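Local coordinates for protein titin (Homo sapiens, PDB 2J8H) that builds the giant elastic filament of striated muscle, here through a rigid tandem of immunoglobulin domains from its A-band part, and also carries a serine/threonine kinase, at residues 120-125 with 166-171; 112-117 with 189-194; 136-141 with 158-163. All coordinates share one frame; numbering follows the deposited sequence.

Contact 1: residues 120-125 with 166-171; sequences EVVSIK and NGVERK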
ATOM      1  N   GLU A 120       9.875  -2.430  42.442  1.00 50.15           N
ATOM      2  CA  GLU A 120       8.969  -1.683  41.594  1.00 50.18           C
ATOM      3  C   GLU A 120       7.922  -2.629  40.992  1.00 49.26           C
ATOM      4  O   GLU A 120       8.270  -3.690  40.484  1.00 48.82           O
ATOM      5  CB  GLU A 120       9.777  -1.026  40.476  1.00 50.24           C
ATOM      6  CG  GLU A 120       8.978  -0.149  39.551  1.00 51.45           C
ATOM      7  CD  GLU A 120       9.839   0.474  38.468  1.00 52.80           C
ATOM      8  OE1 GLU A 120      11.064   0.639  38.706  1.00 54.35           O
ATOM      9  OE2 GLU A 120       9.281   0.805  37.388  1.00 57.31           O
ATOM     10  N   VAL A 121       6.651  -2.250  41.065  1.00 49.02           N
ATOM     11  CA  VAL A 121       5.591  -3.036  40.447  1.00 48.83           C
ATOM     12  C   VAL A 121       5.589  -2.695  38.962  1.00 49.21           C
ATOM     13  O   VAL A 121       4.986  -1.714  38.518  1.00 50.76           O
ATOM     14  CB  VAL A 121       4.219  -2.767  41.076  1.00 48.71           C
ATOM     15  CG1 VAL A 121       3.171  -3.560  40.357  1.00 47.95           C
ATOM     16  CG2 VAL A 121       4.223  -3.117  42.587  1.00 47.51           C
ATOM     17  N   VAL A 122       6.275  -3.525  38.195  1.00 48.83           N
ATOM     18  CA  VAL A 122       6.464  -3.316  36.786  1.00 48.11           C
ATOM     19  C   VAL A 122       5.330  -3.917  35.960  1.00 48.07           C
ATOM     20  O   VAL A 122       4.855  -5.017  36.251  1.00 46.07           O
ATOM     21  CB  VAL A 122       7.825  -3.942  36.378  1.00 48.83           C
ATOM     22  CG1 VAL A 122       7.918  -4.156  34.870  1.00 47.30           C
ATOM     23  CG2 VAL A 122       8.979  -3.069  36.923  1.00 47.78           C
ATOM     24  N   SER A 123       4.894  -3.171  34.940  1.00 47.65           N
ATOM     25  CA  SER A 123       4.051  -3.697  33.864  1.00 48.04           C
ATOM     26  C   SER A 123       4.766  -3.546  32.530  1.00 47.96           C
ATOM     27  O   SER A 123       5.253  -2.462  32.189  1.00 48.96           O
ATOM     28  CB  SER A 123       2.732  -2.953  33.801  1.00 47.64           C
ATOM     29  OG  SER A 123       2.053  -3.044  35.044  1.00 51.24           O
ATOM     30  N   ILE A 124       4.882  -4.643  31.800  1.00 47.65           N
ATOM     31  CA  ILE A 124       5.405  -4.586  30.440  1.00 47.70           C
ATOM     32  C   ILE A 124       4.180  -4.562  29.538  1.00 47.57           C
ATOM     33  O   ILE A 124       3.554  -5.602  29.324  1.00 47.15           O
ATOM     34  CB  ILE A 124       6.317  -5.784  30.116  1.00 47.49           C
ATOM     35  CG1 ILE A 124       7.401  -5.950  31.198  1.00 46.54           C
ATOM     36  CG2 ILE A 124       6.935  -5.584  28.740  1.00 47.08           C
ATOM     37  CD1 ILE A 124       8.317  -7.121  30.993  1.00 47.50           C
ATOM     38  N   LYS A 125       3.826  -3.370  29.064  1.00 48.16           N
ATOM     39  CA  LYS A 125       2.569  -3.127  28.355  1.00 48.46           C
ATOM     40  C   LYS A 125       2.804  -3.153  26.853  1.00 48.22           C
ATOM     41  O   LYS A 125       3.575  -2.342  26.327  1.00 49.01           O
ATOM     42  CB  LYS A 125       1.957  -1.790  28.767  1.00 49.17           C
ATOM     43  CG  LYS A 125       0.564  -1.526  28.164  1.00 49.38           C
ATOM     44  CD  LYS A 125      -0.046  -0.215  28.623  1.00 50.16           C
ATOM     45  CE  LYS A 125      -1.441  -0.019  28.032  1.00 51.25           C
ATOM     46  NZ  LYS A 125      -2.164   1.202  28.554  1.00 50.44           N
ATOM     47  N   ASN A 166       4.011  -8.232  42.808  1.00 43.13           N
ATOM     48  CA  ASN A 166       4.648  -8.318  44.096  1.00 43.82           C
ATOM     49  C   ASN A 166       5.847  -7.370  44.178  1.00 44.14           C
ATOM     50  O   ASN A 166       6.484  -7.274  45.220  1.00 44.30           O
ATOM     51  CB  ASN A 166       5.143  -9.744  44.366  1.00 43.69           C
ATOM     52  CG  ASN A 166       4.078 -10.802  44.145  1.00 44.99           C
ATOM     53  OD1 ASN A 166       2.896 -10.610  44.474  1.00 43.06           O
ATOM     54  ND2 ASN A 166       4.506 -11.961  43.640  1.00 44.92           N
ATOM     55  N   GLY A 167       6.161  -6.691  43.077  1.00 45.27           N
ATOM     56  CA  GLY A 167       7.392  -5.925  42.981  1.00 45.64           C
ATOM     57  C   GLY A 167       8.486  -6.767  42.361  1.00 45.96           C
ATOM     58  O   GLY A 167       8.685  -7.921  42.738  1.00 45.11           O
ATOM     59  N   VAL A 168       9.235  -6.183  41.431  1.00 46.46           N
ATOM     60  CA  VAL A 168      10.285  -6.940  40.752  1.00 47.11           C
ATOM     61  C   VAL A 168      11.410  -7.289  41.670  1.00 47.88           C
ATOM     62  O   VAL A 168      11.764  -6.525  42.562  1.00 47.62           O
ATOM     63  CB  VAL A 168      10.910  -6.209  39.540  1.00 47.67           C
ATOM     64  CG1 VAL A 168       9.914  -6.144  38.419  1.00 47.85           C
ATOM     65  CG2 VAL A 168      11.398  -4.840  39.936  1.00 48.90           C
ATOM     66  N   GLU A 169      11.949  -8.474  41.428  1.00 48.54           N
ATOM     67  CA  GLU A 169      13.103  -8.989  42.107  1.00 49.46           C
ATOM     68  C   GLU A 169      14.239  -9.013  41.089  1.00 48.82           C
ATOM     69  O   GLU A 169      14.012  -8.934  39.886  1.00 47.95           O
ATOM     70  CB  GLU A 169      12.792 -10.396  42.594  1.00 49.38           C
ATOM     71  CG  GLU A 169      11.694 -10.414  43.661  1.00 51.92           C
ATOM     72  CD  GLU A 169      11.011 -11.773  43.825  1.00 53.82           C
ATOM     73  OE1 GLU A 169      11.511 -12.783  43.274  1.00 59.55           O
ATOM     74  OE2 GLU A 169       9.962 -11.826  44.516  1.00 61.06           O
ATOM     75  N   ARG A 170      15.469  -9.129  41.567  1.00 48.65           N
ATOM     76  CA  ARG A 170      16.618  -9.143  40.676  1.00 48.93           C
ATOM     77  C   ARG A 170      16.524 -10.280  39.671  1.00 48.33           C
ATOM     78  O   ARG A 170      16.962 -10.152  38.524  1.00 47.87           O
ATOM     79  CB  ARG A 170      17.895  -9.296  41.481  1.00 48.88           C
ATOM     80  CG  ARG A 170      18.231  -8.088  42.280  1.00 50.13           C
ATOM     81  CD  ARG A 170      19.486  -8.344  43.057  1.00 52.11           C
ATOM     82  NE  ARG A 170      19.643  -7.354  44.105  1.00 56.06           N
ATOM     83  CZ  ARG A 170      20.191  -7.585  45.301  1.00 58.19           C
ATOM     84  NH1 ARG A 170      20.666  -8.790  45.640  1.00 58.82           N
ATOM     85  NH2 ARG A 170      20.268  -6.588  46.176  1.00 58.93           N
ATOM     86  N   LYS A 171      15.957 -11.396  40.111  1.00 47.54           N
ATOM     87  CA  LYS A 171      15.838 -12.569  39.267  1.00 47.64           C
ATOM     88  C   LYS A 171      14.850 -12.372  38.138  1.00 46.37           C
ATOM     89  O   LYS A 171      14.808 -13.191  37.236  1.00 46.18           O
ATOM     90  CB  LYS A 171      15.419 -13.786  40.091  1.00 47.99           C
ATOM     91  CG  LYS A 171      13.957 -13.826  40.524  1.00 49.54           C
ATOM     92  CD  LYS A 171      13.737 -14.956  41.537  1.00 50.62           C
ATOM     93  CE  LYS A 171      12.353 -15.610  41.404  1.00 52.62           C
ATOM     94  NZ  LYS A 171      12.252 -16.882  42.228  1.00 53.39           N
TER

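Contact 2: residues 112-117 with 189-194; sequences GAVHAL and KTVELD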
ATOM      1  N   GLY A 112      12.045  -4.557  23.043  1.00 47.78           N
ATOM      2  CA  GLY A 112      11.578  -3.717  24.115  1.00 48.31           C
ATOM      3  C   GLY A 112      12.656  -3.647  25.180  1.00 48.49           C
ATOM      4  O   GLY A 112      13.524  -4.515  25.257  1.00 47.96           O
ATOM      5  N   ALA A 113      12.589  -2.601  25.993  1.00 49.02           N
ATOM      6  CA  ALA A 113      13.475  -2.432  27.118  1.00 49.01           C
ATOM      7  C   ALA A 113      12.694  -1.804  28.253  1.00 49.71           C
ATOM      8  O   ALA A 113      12.087  -0.746  28.095  1.00 50.20           O
ATOM      9  CB  ALA A 113      14.615  -1.546  26.745  1.00 48.14           C
ATOM     10  N   VAL A 114      12.747  -2.453  29.405  1.00 49.72           N
ATOM     11  CA  VAL A 114      12.174  -1.920  30.631  1.00 49.61           C
ATOM     12  C   VAL A 114      13.302  -1.907  31.648  1.00 49.76           C
ATOM     13  O   VAL A 114      13.978  -2.906  31.835  1.00 50.00           O
ATOM     14  CB  VAL A 114      10.966  -2.761  31.115  1.00 49.46           C
ATOM     15  CG1 VAL A 114      10.447  -2.234  32.446  1.00 47.42           C
ATOM     16  CG2 VAL A 114       9.857  -2.733  30.062  1.00 48.71           C
ATOM     17  N   HIS A 115      13.526  -0.751  32.257  1.00 50.53           N
ATOM     18  CA  HIS A 115      14.568  -0.584  33.260  1.00 51.15           C
ATOM     19  C   HIS A 115      13.844  -0.384  34.588  1.00 51.42           C
ATOM     20  O   HIS A 115      13.111   0.591  34.769  1.00 52.10           O
ATOM     21  CB  HIS A 115      15.457   0.604  32.882  1.00 52.23           C
ATOM     22  CG  HIS A 115      15.864   0.595  31.442  1.00 54.47           C
ATOM     23  ND1 HIS A 115      16.666  -0.390  30.905  1.00 57.16           N
ATOM     24  CD2 HIS A 115      15.522   1.404  30.410  1.00 57.12           C
ATOM     25  CE1 HIS A 115      16.825  -0.169  29.613  1.00 58.29           C
ATOM     26  NE2 HIS A 115      16.145   0.917  29.288  1.00 57.37           N
ATOM     27  N   ALA A 116      13.999  -1.335  35.496  1.00 50.87           N
ATOM     28  CA  ALA A 116      13.251  -1.306  36.738  1.00 50.92           C
ATOM     29  C   ALA A 116      14.192  -1.248  37.923  1.00 50.75           C
ATOM     30  O   ALA A 116      15.360  -1.587  37.808  1.00 50.56           O
ATOM     31  CB  ALA A 116      12.343  -2.536  36.834  1.00 50.48           C
ATOM     32  N   LEU A 117      13.661  -0.805  39.058  1.00 51.07           N
ATOM     33  CA  LEU A 117      14.359  -0.873  40.328  1.00 51.38           C
ATOM     34  C   LEU A 117      13.728  -1.966  41.196  1.00 51.32           C
ATOM     35  O   LEU A 117      12.533  -2.234  41.075  1.00 50.60           O
ATOM     36  CB  LEU A 117      14.250   0.466  41.047  1.00 51.93           C
ATOM     37  CG  LEU A 117      14.920   1.672  40.389  1.00 53.51           C
ATOM     38  CD1 LEU A 117      14.678   2.888  41.274  1.00 54.77           C
ATOM     39  CD2 LEU A 117      16.424   1.465  40.164  1.00 54.70           C
ATOM     40  N   LYS A 189       7.586 -10.682  19.751  1.00 46.34           N
ATOM     41  CA  LYS A 189       8.590  -9.679  20.032  1.00 46.50           C
ATOM     42  C   LYS A 189       9.150 -10.000  21.410  1.00 46.13           C
ATOM     43  O   LYS A 189       8.525 -10.694  22.195  1.00 44.59           O
ATOM     44  CB  LYS A 189       8.000  -8.267  20.031  1.00 47.04           C
ATOM     45  CG  LYS A 189       7.531  -7.729  18.671  1.00 50.28           C
ATOM     46  CD  LYS A 189       8.690  -7.523  17.714  1.00 52.16           C
ATOM     47  CE  LYS A 189       8.226  -7.323  16.292  1.00 55.26           C
ATOM     48  NZ  LYS A 189       7.575  -8.566  15.717  1.00 59.75           N
ATOM     49  N   THR A 190      10.346  -9.499  21.668  1.00 46.03           N
ATOM     50  CA  THR A 190      11.027  -9.707  22.916  1.00 46.08           C
ATOM     51  C   THR A 190      11.194  -8.366  23.607  1.00 46.39           C
ATOM     52  O   THR A 190      11.407  -7.338  22.968  1.00 46.90           O
ATOM     53  CB  THR A 190      12.388 -10.349  22.657  1.00 46.86           C
ATOM     54  OG1 THR A 190      12.162 -11.625  22.054  1.00 47.76           O
ATOM     55  CG2 THR A 190      13.203 -10.535  23.949  1.00 45.40           C
ATOM     56  N   VAL A 191      11.119  -8.404  24.928  1.00 46.36           N
ATOM     57  CA  VAL A 191      11.394  -7.261  25.790  1.00 45.86           C
ATOM     58  C   VAL A 191      12.455  -7.668  26.815  1.00 45.65           C
ATOM     59  O   VAL A 191      12.293  -8.685  27.494  1.00 45.26           O
ATOM     60  CB  VAL A 191      10.127  -6.860  26.572  1.00 45.48           C
ATOM     61  CG1 VAL A 191      10.407  -5.698  27.490  1.00 45.34           C
ATOM     62  CG2 VAL A 191       8.995  -6.538  25.613  1.00 45.66           C
ATOM     63  N   GLU A 192      13.536  -6.905  26.914  1.00 45.00           N
ATOM     64  CA  GLU A 192      14.515  -7.154  27.959  1.00 45.60           C
ATOM     65  C   GLU A 192      14.190  -6.305  29.176  1.00 46.36           C
ATOM     66  O   GLU A 192      14.045  -5.080  29.069  1.00 45.53           O
ATOM     67  CB  GLU A 192      15.941  -6.867  27.511  1.00 45.47           C
ATOM     68  CG  GLU A 192      16.918  -7.138  28.654  1.00 44.86           C
ATOM     69  CD  GLU A 192      18.355  -7.007  28.274  1.00 46.11           C
ATOM     70  OE1 GLU A 192      18.634  -6.568  27.138  1.00 47.71           O
ATOM     71  OE2 GLU A 192      19.203  -7.343  29.129  1.00 45.08           O
ATOM     72  N   LEU A 193      14.098  -6.967  30.332  1.00 47.24           N
ATOM     73  CA  LEU A 193      13.901  -6.300  31.607  1.00 47.51           C
ATOM     74  C   LEU A 193      15.211  -6.351  32.337  1.00 47.71           C
ATOM     75  O   LEU A 193      15.796  -7.410  32.460  1.00 47.28           O
ATOM     76  CB  LEU A 193      12.837  -7.023  32.434  1.00 47.73           C
ATOM     77  CG  LEU A 193      12.553  -6.539  33.862  1.00 48.17           C
ATOM     78  CD1 LEU A 193      12.331  -5.046  33.896  1.00 49.51           C
ATOM     79  CD2 LEU A 193      11.324  -7.257  34.456  1.00 48.10           C
ATOM     80  N   ASP A 194      15.696  -5.213  32.808  1.00 48.67           N
ATOM     81  CA  ASP A 194      16.828  -5.230  33.724  1.00 49.20           C
ATOM     82  C   ASP A 194      16.390  -4.612  35.029  1.00 49.58           C
ATOM     83  O   ASP A 194      15.511  -3.762  35.059  1.00 48.85           O
ATOM     84  CB  ASP A 194      18.047  -4.529  33.147  1.00 50.11           C
ATOM     85  CG  ASP A 194      17.861  -3.044  33.024  1.00 51.38           C
ATOM     86  OD1 ASP A 194      17.202  -2.616  32.047  1.00 53.15           O
ATOM     87  OD2 ASP A 194      18.381  -2.322  33.902  1.00 53.22           O
TER

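Contact 3: residues 136-141 with 158-163; sequences ITWQKG and SFTSLV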
ATOM      1  N   ILE A 136      -2.854 -14.653  22.846  1.00 45.64           N
ATOM      2  CA  ILE A 136      -1.684 -13.987  23.372  1.00 46.33           C
ATOM      3  C   ILE A 136      -0.973 -14.941  24.295  1.00 46.55           C
ATOM      4  O   ILE A 136      -1.604 -15.578  25.132  1.00 45.09           O
ATOM      5  CB  ILE A 136      -2.076 -12.749  24.188  1.00 46.40           C
ATOM      6  CG1 ILE A 136      -2.722 -11.686  23.293  1.00 47.63           C
ATOM      7  CG2 ILE A 136      -0.875 -12.204  24.988  1.00 46.41           C
ATOM      8  CD1 ILE A 136      -1.884 -11.203  22.118  1.00 47.16           C
ATOM      9  N   THR A 137       0.345 -15.067  24.136  1.00 46.60           N
ATOM     10  CA  THR A 137       1.142 -15.840  25.087  1.00 46.93           C
ATOM     11  C   THR A 137       2.377 -15.081  25.498  1.00 46.70           C
ATOM     12  O   THR A 137       2.910 -14.295  24.731  1.00 46.51           O
ATOM     13  CB  THR A 137       1.580 -17.203  24.532  1.00 47.66           C
ATOM     14  OG1 THR A 137       2.448 -17.005  23.428  1.00 49.16           O
ATOM     15  CG2 THR A 137       0.398 -18.036  24.107  1.00 47.93           C
ATOM     16  N   TRP A 138       2.829 -15.328  26.720  1.00 47.15           N
ATOM     17  CA  TRP A 138       4.065 -14.745  27.244  1.00 47.55           C
ATOM     18  C   TRP A 138       4.984 -15.860  27.683  1.00 47.85           C
ATOM     19  O   TRP A 138       4.532 -16.899  28.193  1.00 47.07           O
ATOM     20  CB  TRP A 138       3.787 -13.865  28.465  1.00 47.01           C
ATOM     21  CG  TRP A 138       3.215 -12.552  28.208  1.00 45.90           C
ATOM     22  CD1 TRP A 138       1.893 -12.229  28.104  1.00 45.18           C
ATOM     23  CD2 TRP A 138       3.938 -11.334  28.061  1.00 44.75           C
ATOM     24  NE1 TRP A 138       1.757 -10.886  27.899  1.00 45.83           N
ATOM     25  CE2 TRP A 138       3.002 -10.314  27.877  1.00 45.27           C
ATOM     26  CE3 TRP A 138       5.287 -11.005  28.110  1.00 46.45           C
ATOM     27  CZ2 TRP A 138       3.376  -8.993  27.692  1.00 46.03           C
ATOM     28  CZ3 TRP A 138       5.649  -9.699  27.933  1.00 46.29           C
ATOM     29  CH2 TRP A 138       4.705  -8.710  27.730  1.00 45.22           C
ATOM     30  N   GLN A 139       6.282 -15.642  27.492  1.00 49.47           N
ATOM     31  CA  GLN A 139       7.315 -16.584  27.906  1.00 51.27           C
ATOM     32  C   GLN A 139       8.481 -15.813  28.516  1.00 51.79           C
ATOM     33  O   GLN A 139       8.738 -14.680  28.126  1.00 50.34           O
ATOM     34  CB  GLN A 139       7.943 -17.321  26.702  1.00 52.18           C
ATOM     35  CG  GLN A 139       7.031 -18.004  25.725  1.00 54.34           C
ATOM     36  CD  GLN A 139       7.653 -18.088  24.297  1.00 54.91           C
ATOM     37  OE1 GLN A 139       6.940 -17.933  23.285  1.00 57.20           O
ATOM     38  NE2 GLN A 139       8.994 -18.328  24.222  1.00 58.62           N
ATOM     39  N   LYS A 140       9.211 -16.441  29.433  1.00 52.51           N
ATOM     40  CA  LYS A 140      10.532 -15.946  29.822  1.00 53.81           C
ATOM     41  C   LYS A 140      11.519 -16.991  29.370  1.00 55.61           C
ATOM     42  O   LYS A 140      11.518 -18.117  29.867  1.00 54.64           O
ATOM     43  CB  LYS A 140      10.674 -15.720  31.319  1.00 53.19           C
ATOM     44  CG  LYS A 140      11.942 -14.967  31.674  1.00 52.62           C
ATOM     45  CD  LYS A 140      12.148 -14.846  33.171  1.00 52.41           C
ATOM     46  CE  LYS A 140      13.366 -13.984  33.464  1.00 51.45           C
ATOM     47  NZ  LYS A 140      13.635 -13.834  34.908  1.00 49.71           N
ATOM     48  N   GLY A 141      12.352 -16.614  28.407  1.00 58.12           N
ATOM     49  CA  GLY A 141      13.194 -17.584  27.733  1.00 59.67           C
ATOM     50  C   GLY A 141      12.298 -18.624  27.067  1.00 61.25           C
ATOM     51  O   GLY A 141      11.406 -18.271  26.255  1.00 62.27           O
ATOM     52  N   SER A 158      -6.945  -4.391  23.204  1.00 51.00           N
ATOM     53  CA  SER A 158      -5.897  -3.684  22.445  1.00 50.35           C
ATOM     54  C   SER A 158      -4.462  -3.843  22.941  1.00 49.25           C
ATOM     55  O   SER A 158      -3.510  -3.475  22.244  1.00 48.10           O
ATOM     56  CB  SER A 158      -6.262  -2.194  22.355  1.00 51.20           C
ATOM     57  OG  SER A 158      -6.396  -1.647  23.649  1.00 54.23           O
ATOM     58  N   PHE A 159      -4.286  -4.395  24.134  1.00 48.27           N
ATOM     59  CA  PHE A 159      -2.949  -4.577  24.672  1.00 47.75           C
ATOM     60  C   PHE A 159      -2.901  -5.719  25.657  1.00 46.70           C
ATOM     61  O   PHE A 159      -3.952  -6.196  26.151  1.00 44.36           O
ATOM     62  CB  PHE A 159      -2.447  -3.276  25.314  1.00 48.90           C
ATOM     63  CG  PHE A 159      -3.071  -2.963  26.622  1.00 48.56           C
ATOM     64  CD1 PHE A 159      -2.583  -3.527  27.781  1.00 50.09           C
ATOM     65  CD2 PHE A 159      -4.143  -2.097  26.706  1.00 51.00           C
ATOM     66  CE1 PHE A 159      -3.165  -3.258  29.015  1.00 50.46           C
ATOM     67  CE2 PHE A 159      -4.715  -1.789  27.927  1.00 49.23           C
ATOM     68  CZ  PHE A 159      -4.223  -2.379  29.090  1.00 50.88           C
ATOM     69  N   THR A 160      -1.685  -6.168  25.920  1.00 45.56           N
ATOM     70  CA  THR A 160      -1.434  -7.156  26.958  1.00 45.59           C
ATOM     71  C   THR A 160      -0.272  -6.633  27.795  1.00 45.93           C
ATOM     72  O   THR A 160       0.668  -6.010  27.265  1.00 46.39           O
ATOM     73  CB  THR A 160      -1.098  -8.528  26.374  1.00 45.39           C
ATOM     74  OG1 THR A 160      -0.843  -9.430  27.435  1.00 45.20           O
ATOM     75  CG2 THR A 160       0.162  -8.493  25.474  1.00 45.78           C
ATOM     76  N   SER A 161      -0.388  -6.793  29.098  1.00 45.09           N
ATOM     77  CA  SER A 161       0.675  -6.433  30.022  1.00 45.33           C
ATOM     78  C   SER A 161       1.095  -7.638  30.834  1.00 44.83           C
ATOM     79  O   SER A 161       0.259  -8.393  31.347  1.00 44.58           O
ATOM     80  CB  SER A 161       0.213  -5.361  30.998  1.00 44.87           C
ATOM     81  OG  SER A 161      -0.245  -4.253  30.281  1.00 48.95           O
ATOM     82  N   LEU A 162       2.396  -7.783  30.973  1.00 44.69           N
ATOM     83  CA  LEU A 162       2.938  -8.711  31.917  1.00 44.57           C
ATOM     84  C   LEU A 162       3.265  -7.902  33.143  1.00 44.92           C
ATOM     85  O   LEU A 162       4.100  -6.987  33.093  1.00 45.36           O
ATOM     86  CB  LEU A 162       4.206  -9.383  31.380  1.00 44.58           C
ATOM     87  CG  LEU A 162       4.853 -10.366  32.371  1.00 44.01           C
ATOM     88  CD1 LEU A 162       3.879 -11.520  32.680  1.00 41.57           C
ATOM     89  CD2 LEU A 162       6.241 -10.842  31.882  1.00 42.83           C
ATOM     90  N   VAL A 163       2.607  -8.227  34.246  1.00 44.42           N
ATOM     91  CA  VAL A 163       2.787  -7.448  35.473  1.00 43.58           C
ATOM     92  C   VAL A 163       3.519  -8.274  36.548  1.00 43.58           C
ATOM     93  O   VAL A 163       3.332  -9.501  36.681  1.00 43.25           O
ATOM     94  CB  VAL A 163       1.452  -6.943  36.024  1.00 43.11           C
ATOM     95  CG1 VAL A 163       1.676  -5.949  37.171  1.00 41.46           C
ATOM     96  CG2 VAL A 163       0.588  -6.315  34.912  1.00 43.59           C
TER

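Contact 1: residues 120-125 with 166-171
The turn that leads into strand 123-131 of the second immunoglobulin domain meets the loop between strands 159-163 and 174-182, with Glu120, Val121 and Val122 lying against Gly167 and Val168. The backbones are closest at Val121 and Gly167, whose CA atoms are 4.2 Å apart. One hydrogen bond joins the two segments: Val168 N donates to Glu120 O at 2.8 Å, with an N-H...O angle of 160°. The donor stands well above the carbonyl plane, 42° out of it. The same oxygen receives a CA-H...O contact from Gly167 CA at 3.5 Å, so one carbonyl oxygen meets both Gly167 and Val168; Val168 has a further backbone hydrogen bond with Gly119. Val168 closes round the Glu120 oxygen with its methyls. Its CG1 is anti to the carbonyl carbon (chi1 -70°), which leaves CG2 between the backbone N and the carbonyl carbon, and CG2 reaches Glu120 O at 3.4 Å. CG1 extends the contact into the interior, meeting Val122 CG2 at 3.5 Å as the two valine side chains pass at a slant. Val122 also rests on Phe164, and both valines touch Ala116 of strand 112-117. On the outer side, Val121 CG2 comes only within 4.1 Å of Gly167 N. At the backbone angles of Gly167 a beta carbon would press on the preceding carbonyl oxygen, a setting that suits glycine. The extended Glu120 side chain departs from the contact, and its OE1 accepts a hydrogen bond from Leu117 N across its own turn. Farther along the loop, Glu169 N bonds to Asp172 OD2. The lead-in to strand 123-131 and the loop after strand 159-163 thus meet at one end of an I-set beta sandwich.

Contact 2: residues 112-117 with 189-194
His115 ND1 donates to Asp194 OD1 at 2.6 Å, the shortest polar bond between segments 112-117 and 189-194. The N-H...O angle is 159°; the carboxylate oxygen receives it through its syn lone pair and lies close to the imidazole plane. The ring and carboxylate planes are nevertheless turned 53° from each other. Asp194 has CG between its backbone N and carbonyl carbon (chi1 69°), which sets CG on the side of strand 112-117, where the carboxylate end comes nearer. There OD1 lies 3.2 Å from Val114 O, two acceptors side by side, and the N-H of ND1 directed at OD1 probably offsets part of the repulsion. Beneath the pair the strands run parallel, with Gly112, Val114 and Ala116 bonding to Thr190, Glu192 and Asp194. Five backbone hydrogen bonds result: Gly112 N to Thr190 O, Glu192 N to Gly112 O, Val114 N to Glu192 O, Asp194 N to Val114 O, and Ala116 N to Asp194 O. This parallel arrangement is the A'-G pairing found in I-set domains; the remaining strand pairs of this sheet are antiparallel. The strands come nearest at Gly112, whose CA is 3.9 Å from Val191 CA. On the face turned to the domain interior, Leu193 CD1 touches two side chains of the edge strand, 3.7 Å from Val114 CG1 and 3.9 Å from Ala116 CB; it also approaches Val114 O to 3.4 Å. Val114 CG2 meets Val191 CG1 at 4.0 Å, the side chains passing at a slant. Behind them, Val191 packs on Ile124 and Ile126 of strand 123-131, and Leu193 on Phe164 and Tyr176. Near the start of the edge strand, Ala113 N is hydrogen-bonded to a glycerol, probably carried over from crystallisation.

Contact 3: residues 136-141 with 158-163
Strands 136-140 and 159-163 face each other across the interior of the sandwich: their axes approach to 9.0 Å and their N-to-C directions differ by 29°. The nearest CA pairs, Ile136 with Thr160 and Trp138 with Leu162, are each 7.7 Å apart, too far for sheet pairing, and the gap is filled by side chains from both strands. Trp138 NE1 donates to Thr160 OG1 at 3.0 Å, almost perfectly straight at 177°, with the hydroxyl oxygen in the plane of the indole at its edge. Thr160 has OG1 anti to its backbone N (chi1 179°), which turns the oxygen to the ring. The same hydroxyl is hydrogen-bonded to Ile154 O of strand 152-155, where it must be the donor; the buried oxygen therefore takes part in two hydrogen bonds, accepting from NE1 and donating to Ile154 O, and the straight in-plane bond helps set the rotation of the indole. Leu162 covers one face of the ring. Its CB stands 3.5 Å from the centroid of the six-membered ring, nearly on the normal, a CH-pi contact, while CD2 reaches Trp138 CE3 at 3.9 Å. Backbone joins in as well, for Leu162 N lies 3.6 Å from Trp138 CZ2. Ile136 CG2 completes the contact at 3.7 Å from Thr160 OG1. Around the indole, Ile126, Val153 and Ile145 add further apolar walls. At the outer side of strand 136-140, Gln139 NE2 bonds to Gly141 O, and its side chain packs on Lys58 and Glu109 of two neighbouring subunits. A buried tryptophan on strand C, packed between the two sheets, is a well-known feature of the immunoglobulin fold.

Overall arrangement
All three contacts lie in the second immunoglobulin domain, with centres 10 Å (contacts 1 and 2), 12 Å (2 and 3) and 13 Å (1 and 3) apart. Along the chain the segments run 112-117, 120-125, 136-141, 158-163, 166-171, 189-194, so contact 2 encloses contact 1, which encloses contact 3. Strands 123-131 and 159-163 are neighbours in one sheet; 112-117, 185-196 and 135-140 belong to the other. Contact 2 builds the latter sheet's edge, contact 3 bridges the sheets, and contact 1 closes one end, joined to contact 3 by a probable hydrogen bond between Ile124 N and Leu162 O. Together they join early and late parts of the domain sequence into one compact sandwich.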